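Local coordinates for mandelate racemase/muconate lactonizing protein (Paenibacillus sp., PDB 3V5C) that probably dehydrates galacturonate, an acid sugar, as a magnesium-dependent member of the enolase superfamily, here in an engineered variant, at residues L180-R192 / L216-L229. The protein carries 1 engineered substitution. Residues are numbered along the deposited sequence; the frame is centred on the assembly and turned at random. Where two conformers were deposited one is given.
Sequences LWEGTKRDIAIVR and LTKEVLAALSDVNL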
# COMPACT_ATOMS: atom_id res chain seq x y z
N LEU A 180 -22.64 18.19 -8.32
CA LEU A 180 -22.33 18.12 -6.90
C LEU A 180 -23.34 17.34 -6.06
O LEU A 180 -22.99 16.39 -5.36
CB LEU A 180 -22.19 19.53 -6.36
CG LEU A 180 -21.87 19.64 -4.87
CD1 LEU A 180 -20.49 19.08 -4.60
CD2 LEU A 180 -21.97 21.10 -4.42
N TRP A 181 -24.60 17.75 -6.10
CA TRP A 181 -25.59 17.15 -5.22
C TRP A 181 -25.95 15.72 -5.62
O TRP A 181 -26.03 14.84 -4.77
CB TRP A 181 -26.82 18.06 -5.10
CG TRP A 181 -26.42 19.43 -4.62
CD1 TRP A 181 -26.43 20.59 -5.35
CD2 TRP A 181 -25.91 19.77 -3.33
NE1 TRP A 181 -25.98 21.63 -4.58
CE2 TRP A 181 -25.65 21.16 -3.34
CE3 TRP A 181 -25.65 19.04 -2.17
CZ2 TRP A 181 -25.15 21.83 -2.22
CZ3 TRP A 181 -25.15 19.72 -1.06
CH2 TRP A 181 -24.90 21.09 -1.09
N GLU A 182 -26.17 15.50 -6.91
CA GLU A 182 -26.46 14.16 -7.41
C GLU A 182 -25.32 13.20 -7.10
O GLU A 182 -25.55 12.08 -6.68
CB GLU A 182 -26.68 14.19 -8.91
CG GLU A 182 -27.10 12.84 -9.45
CD GLU A 182 -27.19 12.80 -10.96
OE1 GLU A 182 -27.05 13.87 -11.62
OE2 GLU A 182 -27.39 11.69 -11.49
N GLY A 183 -24.09 13.65 -7.31
CA GLY A 183 -22.93 12.79 -7.08
C GLY A 183 -22.80 12.41 -5.62
O GLY A 183 -22.41 11.27 -5.29
N THR A 184 -23.09 13.35 -4.73
CA THR A 184 -23.03 13.07 -3.30
C THR A 184 -24.13 12.08 -2.88
O THR A 184 -23.89 11.14 -2.10
CB THR A 184 -23.04 14.37 -2.48
OG1 THR A 184 -22.01 15.24 -2.98
CG2 THR A 184 -22.80 14.10 -1.00
N LYS A 185 -25.35 12.29 -3.37
CA LYS A 185 -26.43 11.33 -3.14
C LYS A 185 -26.04 9.92 -3.63
O LYS A 185 -26.30 8.92 -2.96
CB LYS A 185 -27.71 11.80 -3.83
CG LYS A 185 -28.95 10.97 -3.51
CD LYS A 185 -30.17 11.51 -4.26
CE LYS A 185 -31.20 10.42 -4.54
NZ LYS A 185 -32.12 10.84 -5.63
N ARG A 186 -25.37 9.88 -4.78
CA ARG A 186 -24.97 8.60 -5.39
C ARG A 186 -23.87 7.95 -4.56
O ARG A 186 -23.92 6.74 -4.34
CB ARG A 186 -24.59 8.79 -6.88
CG ARG A 186 -23.79 7.66 -7.54
CD ARG A 186 -24.54 6.72 -8.47
NE ARG A 186 -25.31 7.32 -9.56
CZ ARG A 186 -25.00 7.30 -10.86
NH1 ARG A 186 -23.88 6.74 -11.33
NH2 ARG A 186 -25.85 7.84 -11.73
N ASP A 187 -22.91 8.74 -4.07
CA ASP A 187 -21.89 8.21 -3.18
C ASP A 187 -22.54 7.46 -2.03
O ASP A 187 -22.16 6.33 -1.72
CB ASP A 187 -21.05 9.32 -2.52
CG ASP A 187 -20.06 9.99 -3.45
OD1 ASP A 187 -19.69 9.46 -4.53
OD2 ASP A 187 -19.63 11.12 -3.07
N ILE A 188 -23.50 8.12 -1.37
CA ILE A 188 -24.14 7.58 -0.17
C ILE A 188 -24.85 6.25 -0.48
O ILE A 188 -24.68 5.27 0.25
CB ILE A 188 -25.15 8.57 0.41
CG1 ILE A 188 -24.38 9.77 1.00
CG2 ILE A 188 -25.99 7.90 1.51
CD1 ILE A 188 -25.21 11.03 1.19
N ALA A 189 -25.62 6.25 -1.57
CA ALA A 189 -26.35 5.07 -1.99
C ALA A 189 -25.40 3.91 -2.27
O ALA A 189 -25.69 2.77 -1.93
CB ALA A 189 -27.16 5.37 -3.24
N ILE A 190 -24.28 4.21 -2.92
CA ILE A 190 -23.30 3.17 -3.21
C ILE A 190 -22.68 2.60 -1.94
O ILE A 190 -22.53 1.39 -1.78
CB ILE A 190 -22.21 3.70 -4.17
CG1 ILE A 190 -22.80 3.89 -5.57
CG2 ILE A 190 -21.01 2.75 -4.20
CD1 ILE A 190 -21.91 4.61 -6.56
N VAL A 191 -22.30 3.47 -1.02
CA VAL A 191 -21.74 3.00 0.23
C VAL A 191 -22.73 2.11 0.97
O VAL A 191 -22.37 1.04 1.44
CB VAL A 191 -21.26 4.14 1.10
CG1 VAL A 191 -20.77 3.58 2.44
CG2 VAL A 191 -20.13 4.89 0.38
N ARG A 192 -23.98 2.54 1.06
CA ARG A 192 -25.01 1.71 1.68
C ARG A 192 -25.09 0.35 1.00
O ARG A 192 -25.13 -0.69 1.66
CB ARG A 192 -26.39 2.37 1.56
CG ARG A 192 -26.58 3.63 2.35
CD ARG A 192 -28.06 4.02 2.36
NE ARG A 192 -28.31 5.13 3.28
CZ ARG A 192 -28.29 5.00 4.60
NH1 ARG A 192 -28.02 3.83 5.15
NH2 ARG A 192 -28.53 6.05 5.37
N LEU A 216 -19.67 18.92 3.29
CA LEU A 216 -20.03 17.75 2.48
C LEU A 216 -19.73 16.48 3.25
O LEU A 216 -20.50 15.52 3.22
CB LEU A 216 -19.27 17.73 1.16
CG LEU A 216 -19.85 18.58 0.05
CD1 LEU A 216 -18.83 18.76 -1.08
CD2 LEU A 216 -21.16 17.96 -0.48
N THR A 217 -18.59 16.48 3.94
CA THR A 217 -18.17 15.32 4.71
C THR A 217 -19.17 15.01 5.80
O THR A 217 -19.56 13.86 5.96
CB THR A 217 -16.78 15.56 5.32
OG1 THR A 217 -15.85 15.75 4.24
CG2 THR A 217 -16.35 14.35 6.15
N LYS A 218 -19.60 16.04 6.52
CA LYS A 218 -20.58 15.84 7.58
C LYS A 218 -21.92 15.37 7.01
O LYS A 218 -22.61 14.57 7.65
CB LYS A 218 -20.77 17.14 8.37
CG LYS A 218 -19.55 17.48 9.22
CD LYS A 218 -19.78 18.83 9.91
CE LYS A 218 -18.64 19.12 10.87
NZ LYS A 218 -18.82 20.46 11.51
N GLU A 219 -22.28 15.85 5.82
CA GLU A 219 -23.54 15.44 5.22
C GLU A 219 -23.50 13.96 4.90
O GLU A 219 -24.47 13.23 5.16
CB GLU A 219 -23.85 16.23 3.96
CG GLU A 219 -25.03 15.71 3.19
CD GLU A 219 -25.60 16.74 2.23
OE1 GLU A 219 -25.39 17.96 2.45
OE2 GLU A 219 -26.25 16.32 1.25
N VAL A 220 -22.39 13.51 4.33
CA VAL A 220 -22.24 12.11 3.98
C VAL A 220 -22.18 11.20 5.22
O VAL A 220 -22.85 10.16 5.28
CB VAL A 220 -21.01 11.92 3.13
CG1 VAL A 220 -20.68 10.45 2.98
CG2 VAL A 220 -21.20 12.60 1.77
N LEU A 221 -21.39 11.60 6.21
CA LEU A 221 -21.26 10.82 7.44
C LEU A 221 -22.59 10.72 8.18
O LEU A 221 -22.92 9.65 8.70
CB LEU A 221 -20.19 11.42 8.36
CG LEU A 221 -18.77 11.30 7.84
CD1 LEU A 221 -17.80 12.01 8.76
CD2 LEU A 221 -18.40 9.83 7.72
N ALA A 222 -23.35 11.81 8.22
CA ALA A 222 -24.65 11.79 8.88
C ALA A 222 -25.58 10.84 8.14
O ALA A 222 -26.24 10.01 8.75
CB ALA A 222 -25.24 13.19 8.99
N ALA A 223 -25.63 10.96 6.81
CA ALA A 223 -26.50 10.10 6.01
C ALA A 223 -26.17 8.64 6.27
O ALA A 223 -27.06 7.79 6.29
CB ALA A 223 -26.37 10.44 4.53
N LEU A 224 -24.89 8.35 6.51
CA LEU A 224 -24.43 6.99 6.75
C LEU A 224 -24.35 6.60 8.23
O LEU A 224 -23.64 5.67 8.58
CB LEU A 224 -23.09 6.73 6.05
CG LEU A 224 -23.12 6.86 4.52
CD1 LEU A 224 -21.72 6.96 3.95
CD2 LEU A 224 -23.87 5.69 3.86
N SER A 225 -25.08 7.32 9.08
CA SER A 225 -25.12 7.04 10.52
C SER A 225 -25.44 5.58 10.82
O SER A 225 -24.83 4.97 11.71
CB SER A 225 -26.17 7.91 11.21
OG SER A 225 -25.77 9.27 11.23
N ASP A 226 -26.40 5.04 10.08
CA ASP A 226 -26.87 3.68 10.32
C ASP A 226 -25.94 2.64 9.70
O ASP A 226 -26.17 1.44 9.79
CB ASP A 226 -28.30 3.48 9.79
CG ASP A 226 -28.52 4.09 8.41
OD1 ASP A 226 -27.54 4.57 7.78
OD2 ASP A 226 -29.68 4.10 7.95
N VAL A 227 -24.88 3.12 9.06
CA VAL A 227 -23.91 2.25 8.43
C VAL A 227 -22.63 2.30 9.24
O VAL A 227 -22.17 3.37 9.61
CB VAL A 227 -23.59 2.72 7.00
CG1 VAL A 227 -22.42 1.95 6.45
CG2 VAL A 227 -24.81 2.60 6.11
N ASN A 228 -22.05 1.14 9.52
CA ASN A 228 -20.80 1.14 10.27
C ASN A 228 -19.65 1.38 9.30
O ASN A 228 -19.41 0.58 8.40
CB ASN A 228 -20.62 -0.16 11.05
CG ASN A 228 -21.71 -0.36 12.10
OD1 ASN A 228 -22.37 -1.40 12.13
ND2 ASN A 228 -21.91 0.64 12.95
N LEU A 229 -19.00 2.53 9.45
CA LEU A 229 -17.88 2.93 8.61
C LEU A 229 -16.63 2.83 9.47
O LEU A 229 -16.58 3.39 10.56
CB LEU A 229 -18.04 4.38 8.16
CG LEU A 229 -19.18 4.70 7.19
CD1 LEU A 229 -19.21 6.19 6.97
CD2 LEU A 229 -18.95 3.96 5.88
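Thr184 sets its methyl CG2 against Val220 CG2, 3.5 Å away, while Leu216 CD2 rests near the hydroxyl. With OG1 beside the backbone N (chi1 -52°), the Thr184 OG1 hydroxyl bonds back to Leu180 O at 2.8 Å, and CG2 is left to face helix 214-223. Leu180 O thus takes two donors, Thr184 OG1 and N, from opposite faces of its plane. A glycine in place of Thr184 would probably leave Val220 CG2 and Leu216 CD2 facing a gap.

One turn on, Ile188 pushes CD1 onto Ala223 CB (3.6 Å), and its CG2 branch meets Leu224 CD2. Val191 CG1 touches both Leu224 CD1 (3.8 Å) and Leu229 CD2. At the other end, the rim of the Trp181 ring comes to Glu219 OE1 edge-on, the ring and carboxylate planes 16° apart.

Arg192, extended from CG to NE, lays CG on Leu224 CD2 and carries its guanidinium to Asp226 in the type I turn, Leu224 to Val227, after the helix. NH1 and NH2 of Arg192 both grip OD1 of Asp226, at 2.8 and 3.0 Å; NH2 meets the syn lone pair of OD1, whereas NH1 reaches it from above the carboxylate plane.

Further out, Asp187 bonds to Arg173 and Tyr212, and Leu221 packs on Leu232 of strand 231-233. Helices 180-198 and 214-223 follow one another outside the enolase-type barrel; segments 180-192 and 216-223 cross at -35°. Their contact is apolar in the middle and polar at its ends: Glu219 at Trp181, and the salt bridge tying helix 180-198 to the turn leading into the next strand.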